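Local coordinates for protein 8-amino-8-demethylriboflavin N,N-dimethyltransferase (Streptomyces davawensis, PDB 4D7K) that catalyses the S-adenosylmethionine-dependent double N-methylation of 8-amino-8-demethylriboflavin, the last two steps in making the antibiotic roseoflavin, at residues 166-178 with 330-342. Numbering follows the deposited sequence.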
loop_
_atom_site.group_PDB
_atom_site.type_symbol
_atom_site.label_atom_id
_atom_site.label_comp_id
_atom_site.label_asym_id
_atom_site.label_seq_id
_atom_site.Cartn_x
_atom_site.Cartn_y
_atom_site.Cartn_z
ATOM N N PHE A 166 -0.489 -4.518 19.939
ATOM C CA PHE A 166 0.833 -4.846 20.467
ATOM C C PHE A 166 0.825 -5.150 21.963
ATOM O O PHE A 166 1.885 -5.307 22.570
ATOM C CB PHE A 166 1.818 -3.703 20.199
ATOM C CG PHE A 166 2.261 -3.600 18.769
ATOM C CD1 PHE A 166 3.095 -4.559 18.216
ATOM C CD2 PHE A 166 1.863 -2.530 17.982
ATOM C CE1 PHE A 166 3.512 -4.462 16.899
ATOM C CE2 PHE A 166 2.276 -2.425 16.667
ATOM C CZ PHE A 166 3.102 -3.392 16.125
ATOM N N ALA A 167 -0.365 -5.232 22.552
ATOM C CA ALA A 167 -0.494 -5.407 24.000
ATOM C C ALA A 167 0.210 -6.669 24.509
ATOM O O ALA A 167 1.016 -6.604 25.440
ATOM C CB ALA A 167 -1.965 -5.430 24.401
ATOM N N ASP A 168 -0.088 -7.810 23.899
ATOM C CA ASP A 168 0.500 -9.072 24.339
ATOM C C ASP A 168 2.024 -9.075 24.218
ATOM O O ASP A 168 2.712 -9.674 25.044
ATOM C CB ASP A 168 -0.090 -10.240 23.548
ATOM C CG ASP A 168 -1.558 -10.460 23.850
ATOM O OD1 ASP A 168 -1.990 -10.125 24.973
ATOM O OD2 ASP A 168 -2.281 -10.967 22.966
ATOM N N ASP A 169 2.542 -8.395 23.199
ATOM C CA ASP A 169 3.981 -8.343 22.957
ATOM C C ASP A 169 4.752 -7.802 24.162
ATOM O O ASP A 169 5.873 -8.231 24.427
ATOM C CB ASP A 169 4.286 -7.494 21.719
ATOM C CG ASP A 169 4.048 -8.247 20.420
ATOM O OD1 ASP A 169 4.037 -9.495 20.446
ATOM O OD2 ASP A 169 3.880 -7.596 19.368
ATOM N N PHE A 170 4.153 -6.865 24.890
ATOM C CA PHE A 170 4.776 -6.341 26.099
ATOM C C PHE A 170 4.595 -7.298 27.267
ATOM O O PHE A 170 5.554 -7.626 27.965
ATOM C CB PHE A 170 4.203 -4.967 26.463
ATOM C CG PHE A 170 4.655 -3.865 25.553
ATOM C CD1 PHE A 170 5.958 -3.402 25.600
ATOM C CD2 PHE A 170 3.777 -3.293 24.646
ATOM C CE1 PHE A 170 6.378 -2.390 24.758
ATOM C CE2 PHE A 170 4.192 -2.280 23.803
ATOM C CZ PHE A 170 5.490 -1.827 23.861
ATOM N N LEU A 171 3.362 -7.750 27.465
ATOM C CA LEU A 171 3.005 -8.525 28.651
ATOM C C LEU A 171 3.612 -9.924 28.671
ATOM O O LEU A 171 3.584 -10.595 29.701
ATOM C CB LEU A 171 1.483 -8.625 28.774
ATOM C CG LEU A 171 0.778 -7.294 29.024
ATOM C CD1 LEU A 171 -0.730 -7.485 29.154
ATOM C CD2 LEU A 171 1.356 -6.623 30.262
ATOM N N THR A 172 4.160 -10.362 27.544
ATOM C CA THR A 172 4.768 -11.685 27.474
ATOM C C THR A 172 6.283 -11.620 27.349
ATOM O O THR A 172 6.950 -12.650 27.350
ATOM C CB THR A 172 4.217 -12.502 26.290
ATOM O OG1 THR A 172 4.575 -11.861 25.058
ATOM C CG2 THR A 172 2.702 -12.628 26.384
ATOM N N SER A 173 6.828 -10.412 27.245
ATOM C CA SER A 173 8.258 -10.251 27.003
ATOM C C SER A 173 8.995 -9.704 28.223
ATOM O O SER A 173 10.225 -9.739 28.280
ATOM C CB SER A 173 8.491 -9.336 25.802
ATOM O OG SER A 173 7.831 -9.835 24.651
ATOM N N PHE A 174 8.240 -9.192 29.190
ATOM C CA PHE A 174 8.827 -8.668 30.417
ATOM C C PHE A 174 8.028 -9.135 31.628
ATOM O O PHE A 174 6.824 -9.367 31.533
ATOM C CB PHE A 174 8.894 -7.138 30.380
ATOM C CG PHE A 174 9.640 -6.535 31.539
ATOM C CD1 PHE A 174 11.026 -6.557 31.576
ATOM C CD2 PHE A 174 8.954 -5.948 32.593
ATOM C CE1 PHE A 174 11.717 -6.008 32.641
ATOM C CE2 PHE A 174 9.636 -5.394 33.663
ATOM C CZ PHE A 174 11.019 -5.423 33.686
ATOM N N ASP A 175 8.701 -9.272 32.766
ATOM C CA ASP A 175 8.056 -9.766 33.977
ATOM C C ASP A 175 7.494 -8.630 34.830
ATOM O O ASP A 175 8.091 -8.234 35.831
ATOM C CB ASP A 175 9.042 -10.604 34.797
ATOM C CG ASP A 175 8.396 -11.242 36.014
ATOM O OD1 ASP A 175 7.169 -11.473 35.982
ATOM O OD2 ASP A 175 9.116 -11.508 37.000
ATOM N N PHE A 176 6.338 -8.111 34.434
ATOM C CA PHE A 176 5.674 -7.073 35.212
ATOM C C PHE A 176 5.186 -7.606 36.556
ATOM O O PHE A 176 4.974 -6.840 37.494
ATOM C CB PHE A 176 4.505 -6.483 34.430
ATOM C CG PHE A 176 4.920 -5.704 33.220
ATOM C CD1 PHE A 176 5.370 -4.401 33.341
ATOM C CD2 PHE A 176 4.856 -6.272 31.959
ATOM C CE1 PHE A 176 5.750 -3.680 32.229
ATOM C CE2 PHE A 176 5.235 -5.557 30.842
ATOM C CZ PHE A 176 5.682 -4.258 30.976
ATOM N N GLY A 177 5.026 -8.923 36.644
ATOM C CA GLY A 177 4.509 -9.561 37.841
ATOM C C GLY A 177 5.388 -9.465 39.077
ATOM O O GLY A 177 4.980 -9.885 40.160
ATOM N N ARG A 178 6.589 -8.918 38.929
ATOM C CA ARG A 178 7.483 -8.780 40.074
ATOM C C ARG A 178 7.439 -7.364 40.647
ATOM O O ARG A 178 8.279 -6.991 41.463
ATOM C CB ARG A 178 8.920 -9.166 39.697
ATOM C CG ARG A 178 9.614 -8.266 38.679
ATOM C CD ARG A 178 10.950 -8.883 38.265
ATOM N NE ARG A 178 11.785 -7.988 37.465
ATOM C CZ ARG A 178 12.734 -7.205 37.969
ATOM N NH1 ARG A 178 12.966 -7.202 39.273
ATOM N NH2 ARG A 178 13.453 -6.425 37.171
ATOM N N ILE A 330 17.817 -4.074 27.745
ATOM C CA ILE A 330 16.790 -3.686 26.786
ATOM C C ILE A 330 16.127 -4.940 26.227
ATOM O O ILE A 330 16.660 -5.592 25.327
ATOM C CB ILE A 330 17.372 -2.836 25.644
ATOM C CG1 ILE A 330 18.049 -1.586 26.213
ATOM C CG2 ILE A 330 16.285 -2.465 24.644
ATOM C CD1 ILE A 330 18.601 -0.648 25.161
ATOM N N HIS A 331 14.969 -5.283 26.780
ATOM C CA HIS A 331 14.298 -6.530 26.434
ATOM C C HIS A 331 13.393 -6.353 25.226
ATOM O O HIS A 331 12.512 -5.497 25.230
ATOM C CB HIS A 331 13.484 -7.048 27.618
ATOM C CG HIS A 331 14.218 -7.010 28.920
ATOM N ND1 HIS A 331 14.829 -8.122 29.463
ATOM C CD2 HIS A 331 14.438 -5.999 29.793
ATOM C CE1 HIS A 331 15.393 -7.795 30.612
ATOM N NE2 HIS A 331 15.171 -6.511 30.835
ATOM N N PRO A 332 13.611 -7.169 24.186
ATOM C CA PRO A 332 12.784 -7.141 22.976
ATOM C C PRO A 332 11.327 -7.497 23.268
ATOM O O PRO A 332 11.062 -8.512 23.913
ATOM C CB PRO A 332 13.431 -8.203 22.076
ATOM C CG PRO A 332 14.807 -8.394 22.625
ATOM C CD PRO A 332 14.692 -8.162 24.095
ATOM N N ALA A 333 10.405 -6.662 22.801
ATOM C CA ALA A 333 8.977 -6.914 22.964
ATOM C C ALA A 333 8.328 -7.039 21.592
ATOM O O ALA A 333 7.635 -6.129 21.137
ATOM C CB ALA A 333 8.321 -5.800 23.776
ATOM N N GLY A 334 8.567 -8.167 20.932
ATOM C CA GLY A 334 8.137 -8.343 19.558
ATOM C C GLY A 334 9.189 -7.809 18.602
ATOM O O GLY A 334 10.353 -7.661 18.971
ATOM N N ASP A 335 8.780 -7.495 17.378
ATOM C CA ASP A 335 9.735 -7.110 16.350
ATOM C C ASP A 335 9.857 -5.602 16.181
ATOM O O ASP A 335 10.516 -5.122 15.258
ATOM C CB ASP A 335 9.348 -7.752 15.020
ATOM C CG ASP A 335 9.493 -9.260 15.039
ATOM O OD1 ASP A 335 10.382 -9.764 15.763
ATOM O OD2 ASP A 335 8.719 -9.939 14.335
ATOM N N VAL A 336 9.223 -4.849 17.072
ATOM C CA VAL A 336 9.307 -3.400 17.005
ATOM C C VAL A 336 9.766 -2.808 18.321
ATOM O O VAL A 336 10.823 -2.182 18.409
ATOM C CB VAL A 336 7.960 -2.767 16.642
ATOM C CG1 VAL A 336 8.091 -1.252 16.601
ATOM C CG2 VAL A 336 7.464 -3.304 15.317
ATOM N N TRP A 337 8.952 -3.019 19.346
ATOM C CA TRP A 337 9.123 -2.339 20.615
ATOM C C TRP A 337 10.054 -3.090 21.552
ATOM O O TRP A 337 10.390 -4.252 21.327
ATOM C CB TRP A 337 7.761 -2.137 21.281
ATOM C CG TRP A 337 6.733 -1.597 20.340
ATOM C CD1 TRP A 337 5.646 -2.256 19.848
ATOM C CD2 TRP A 337 6.702 -0.286 19.762
ATOM N NE1 TRP A 337 4.936 -1.437 19.005
ATOM C CE2 TRP A 337 5.564 -0.219 18.933
ATOM C CE3 TRP A 337 7.525 0.842 19.866
ATOM C CZ2 TRP A 337 5.229 0.924 18.210
ATOM C CZ3 TRP A 337 7.191 1.979 19.146
ATOM C CH2 TRP A 337 6.052 2.012 18.330
ATOM N N ALA A 338 10.471 -2.405 22.606
ATOM C CA ALA A 338 11.354 -2.990 23.596
ATOM C C ALA A 338 11.066 -2.396 24.964
ATOM O O ALA A 338 10.566 -1.276 25.070
ATOM C CB ALA A 338 12.807 -2.764 23.211
ATOM N N VAL A 339 11.373 -3.149 26.011
ATOM C CA VAL A 339 11.279 -2.611 27.356
ATOM C C VAL A 339 12.671 -2.290 27.879
ATOM O O VAL A 339 13.471 -3.190 28.134
ATOM C CB VAL A 339 10.576 -3.581 28.313
ATOM C CG1 VAL A 339 10.594 -3.028 29.730
ATOM C CG2 VAL A 339 9.153 -3.822 27.856
ATOM N N ILE A 340 12.961 -1.000 28.012
ATOM C CA ILE A 340 14.228 -0.557 28.572
ATOM C C ILE A 340 14.137 -0.573 30.089
ATOM O O ILE A 340 13.472 0.268 30.681
ATOM C CB ILE A 340 14.607 0.859 28.095
ATOM C CG1 ILE A 340 14.597 0.933 26.567
ATOM C CG2 ILE A 340 15.973 1.261 28.639
ATOM C CD1 ILE A 340 14.944 2.308 26.017
ATOM N N GLU A 341 14.792 -1.540 30.718
ATOM C CA GLU A 341 14.765 -1.636 32.172
ATOM C C GLU A 341 15.883 -0.797 32.784
ATOM O O GLU A 341 17.063 -1.050 32.537
ATOM C CB GLU A 341 14.883 -3.093 32.616
ATOM C CG GLU A 341 14.744 -3.290 34.111
ATOM C CD GLU A 341 15.061 -4.707 34.542
ATOM O OE1 GLU A 341 15.153 -5.588 33.663
ATOM O OE2 GLU A 341 15.223 -4.938 35.758
ATOM N N CYS A 342 15.508 0.201 33.579
ATOM C CA CYS A 342 16.481 1.122 34.167
ATOM C C CYS A 342 16.489 1.056 35.687
ATOM O O CYS A 342 15.445 0.915 36.323
ATOM C CB CYS A 342 16.197 2.558 33.724
ATOM S SG CYS A 342 16.153 2.796 31.943
HETATM O O HOH W 1 5.881 -7.796 17.044
#
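F174 lies across the C-terminal β-hairpin, and its side chain passes from V339 at its base to H331 and E341 farther out. F174 CB starts near V339 CG2, at 4.2 Å. CG, placed anti to the backbone N (chi1 -173°), carries the ring over V339, whose CG1 makes a CH-π contact with one face, 4.1 Å from the F174 ring centroid. F174 CD1 comes over the face of H331, 3.9 Å from H331 CD2, in an edge-to-face pair. Farther out, F174 CE1 is 3.6 Å from OE1 of E341, which reaches the ring at its edge, and CZ, at the tip, faces the same carboxylate.

E341 OE1 also accepts a hydrogen bond from NE2 of H331 (3.0 Å), joining the two hairpin strands through their side chains, while E341 OE2 forms a salt bridge with NH2 of R178 (2.7 Å) and another with R280.

Toward the turn, F166, F170 and W337 form an aromatic cluster. The indole stands edge-on to F166, with planes 88° apart and W337 NE1 3.4 Å from F166 CD2, over the middle of the ring. F170 instead brings its CZ to 3.5 Å from W337 CB, and its edge meets V339 CG2. A water links OD2 of D169 to the backbone N of D335.

The contact thus lays helix 167-171 and the following loop on the hairpin edge of the Rossmann-like methyltransferase sheet, where F170 and F174 also touch strand 280-285. With no backbone hydrogen bond between the segments, cohesion comes mainly from aromatic and aliphatic packing, with one salt bridge and one water bridge; the two arginines would probably favour a charged carboxylate on the buried E341.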